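Local coordinates for uncharacterized protein (PDB 4GDZ) that is of unknown function but belongs to the DUF4251 family and folds as an antiparallel beta-sheet with a helix near its N-terminus, at residues D31-S34 with Y35-V39. Sequence-based numbering, arbitrary orientation.
Sequences DAVS and YDDAV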
ATOM      1  N   ASP A  31     -14.834  17.640  -1.284  1.00110.03           N
ATOM      2  CA  ASP A  31     -14.673  16.179  -1.312  1.00107.50           C
ATOM      3  C   ASP A  31     -15.929  15.428  -0.834  1.00 98.33           C
ATOM      4  O   ASP A  31     -16.299  14.408  -1.426  1.00 88.59           O
ATOM      5  CB  ASP A  31     -13.467  15.763  -0.457  1.00113.95           C
ATOM      6  CG  ASP A  31     -12.143  16.274  -1.008  1.00120.31           C
ATOM      7  OD1 ASP A  31     -12.009  16.416  -2.247  1.00125.12           O
ATOM      8  OD2 ASP A  31     -11.226  16.515  -0.193  1.00122.94           O
ATOM      9  N   ALA A  32     -16.568  15.939   0.225  1.00100.88           N
ATOM     10  CA  ALA A  32     -17.818  15.381   0.773  1.00 99.65           C
ATOM     11  C   ALA A  32     -18.957  15.332  -0.259  1.00105.52           C
ATOM     12  O   ALA A  32     -19.701  14.346  -0.295  1.00 84.38           O
ATOM     13  CB  ALA A  32     -18.261  16.170   2.010  1.00 83.37           C
ATOM     14  N   VAL A  33     -19.102  16.397  -1.069  1.00103.80           N
ATOM     15  CA  VAL A  33     -20.100  16.451  -2.169  1.00 90.82           C
ATOM     16  C   VAL A  33     -19.747  15.465  -3.289  1.00 84.80           C
ATOM     17  O   VAL A  33     -20.634  14.814  -3.824  1.00 80.25           O
ATOM     18  CB  VAL A  33     -20.275  17.884  -2.771  1.00 94.97           C
ATOM     19  CG1 VAL A  33     -21.128  17.855  -4.044  1.00 83.17           C
ATOM     20  CG2 VAL A  33     -20.881  18.837  -1.738  1.00 85.20           C
ATOM     21  N   SER A  34     -18.459  15.388  -3.643  1.00 74.99           N
ATOM     22  CA  SER A  34     -17.951  14.420  -4.592  1.00 80.73           C
ATOM     23  C   SER A  34     -18.239  12.997  -4.123  1.00 72.86           C
ATOM     24  O   SER A  34     -18.538  12.141  -4.945  1.00 65.26           O
ATOM     25  CB  SER A  34     -16.440  14.556  -4.755  1.00 78.22           C
ATOM     26  OG  SER A  34     -16.134  15.634  -5.580  1.00 80.56           O
ATOM     27  N   TYR A  35     -18.104  12.737  -2.822  1.00 70.38           N
ATOM     28  CA  TYR A  35     -18.417  11.407  -2.281  1.00 69.10           C
ATOM     29  C   TYR A  35     -19.911  11.098  -2.471  1.00 68.72           C
ATOM     30  O   TYR A  35     -20.260  10.054  -2.998  1.00 66.78           O
ATOM     31  CB  TYR A  35     -18.043  11.284  -0.798  1.00 72.81           C
ATOM     32  CG  TYR A  35     -18.646  10.049  -0.145  1.00 70.37           C
ATOM     33  CD1 TYR A  35     -18.049   8.797  -0.285  1.00 64.46           C
ATOM     34  CD2 TYR A  35     -19.833  10.135   0.582  1.00 73.78           C
ATOM     35  CE1 TYR A  35     -18.617   7.661   0.284  1.00 64.10           C
ATOM     36  CE2 TYR A  35     -20.405   9.019   1.163  1.00 73.07           C
ATOM     37  CZ  TYR A  35     -19.792   7.781   1.023  1.00 71.02           C
ATOM     38  OH  TYR A  35     -20.377   6.676   1.615  1.00 66.66           O
ATOM     39  N   ASP A  36     -20.781  12.004  -2.032  1.00 64.94           N
ATOM     40  CA  ASP A  36     -22.236  11.866  -2.254  1.00 71.54           C
ATOM     41  C   ASP A  36     -22.587  11.633  -3.730  1.00 69.35           C
ATOM     42  O   ASP A  36     -23.439  10.789  -4.037  1.00 73.15           O
ATOM     43  CB  ASP A  36     -22.988  13.111  -1.774  1.00 80.04           C
ATOM     44  CG  ASP A  36     -23.065  13.225  -0.249  1.00 88.17           C
ATOM     45  OD1 ASP A  36     -22.598  12.322   0.491  1.00 83.20           O
ATOM     46  OD2 ASP A  36     -23.627  14.241   0.206  1.00 96.39           O
ATOM     47  N   ASP A  37     -21.940  12.381  -4.631  1.00 69.78           N
ATOM     48  CA  ASP A  37     -22.177  12.246  -6.071  1.00 68.49           C
ATOM     49  C   ASP A  37     -21.734  10.850  -6.544  1.00 65.13           C
ATOM     50  O   ASP A  37     -22.414  10.226  -7.369  1.00 63.63           O
ATOM     51  CB  ASP A  37     -21.379  13.289  -6.885  1.00 70.29           C
ATOM     52  CG  ASP A  37     -21.879  14.727  -6.708  1.00 82.03           C
ATOM     53  OD1 ASP A  37     -22.982  14.947  -6.152  1.00 72.12           O
ATOM     54  OD2 ASP A  37     -21.145  15.646  -7.153  1.00 76.46           O
ATOM     55  N   ALA A  38     -20.576  10.385  -6.049  1.00 60.26           N
ATOM     56  CA  ALA A  38     -20.034   9.064  -6.426  1.00 62.69           C
ATOM     57  C   ALA A  38     -20.972   7.956  -5.965  1.00 60.68           C
ATOM     58  O   ALA A  38     -21.274   7.057  -6.735  1.00 61.40           O
ATOM     59  CB  ALA A  38     -18.638   8.860  -5.857  1.00 60.75           C
ATOM     60  N   VAL A  39     -21.468   8.055  -4.732  1.00 63.10           N
ATOM     61  CA  VAL A  39     -22.420   7.077  -4.188  1.00 63.65           C
ATOM     62  C   VAL A  39     -23.733   7.042  -4.974  1.00 67.24           C
ATOM     63  O   VAL A  39     -24.219   5.962  -5.330  1.00 62.48           O
ATOM     64  CB  VAL A  39     -22.706   7.322  -2.689  1.00 74.17           C
ATOM     65  CG1 VAL A  39     -23.893   6.485  -2.226  1.00 68.15           C
ATOM     66  CG2 VAL A  39     -21.459   7.024  -1.858  1.00 63.45           C
TER
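Four successive i to i+4 backbone hydrogen bonds join Asp-31 to Tyr-35, Ala-32 to Asp-36, Val-33 to Asp-37 and Ser-34 to Ala-38, the pattern of a regular alpha-helix. The bond from Asp-36 N to Ala-32 O is the straightest, 173° at the hydrogen, though at 3.1 Å it is also the longest of the four. Among the side chains, Val-33 and Asp-37, one turn apart, run out alongside each other from the same flank of the helix. CG1 of Val-33 meets OD2 of Asp-37 at 3.8 Å, a van der Waals contact. With chi1 at -70°, CG of Asp-37 turns back beside its own backbone N, and this carboxyl carbon comes within 3.1 Å of Val-33 O; the carboxylate oxygens, acceptors like that carbonyl, do not bond to it. OD2 also receives a weak hydrogen bond from Gln-166; an alanine in place of Asp-37 would probably leave the Gln-166 amide without this weak acceptor and Val-33 CG1 without the carboxylate beside it. The OG of Ser-34 bonds weakly back to Ala-30 O, so its hydroxyl is satisfied within the helix. On the face turned to the sheet, Val-39 CG2 sits 3.4 Å above the Tyr-35 ring plane, near the rim, while the phenol reaches on to hydrogen-bond Gly-114 O. The small methyl of Ala-38 allows close approach: together with Tyr-35 and Val-39 it packs helix 28-44 against Leu-135 of strand 128-135, while Asp-36 lies on the exposed side.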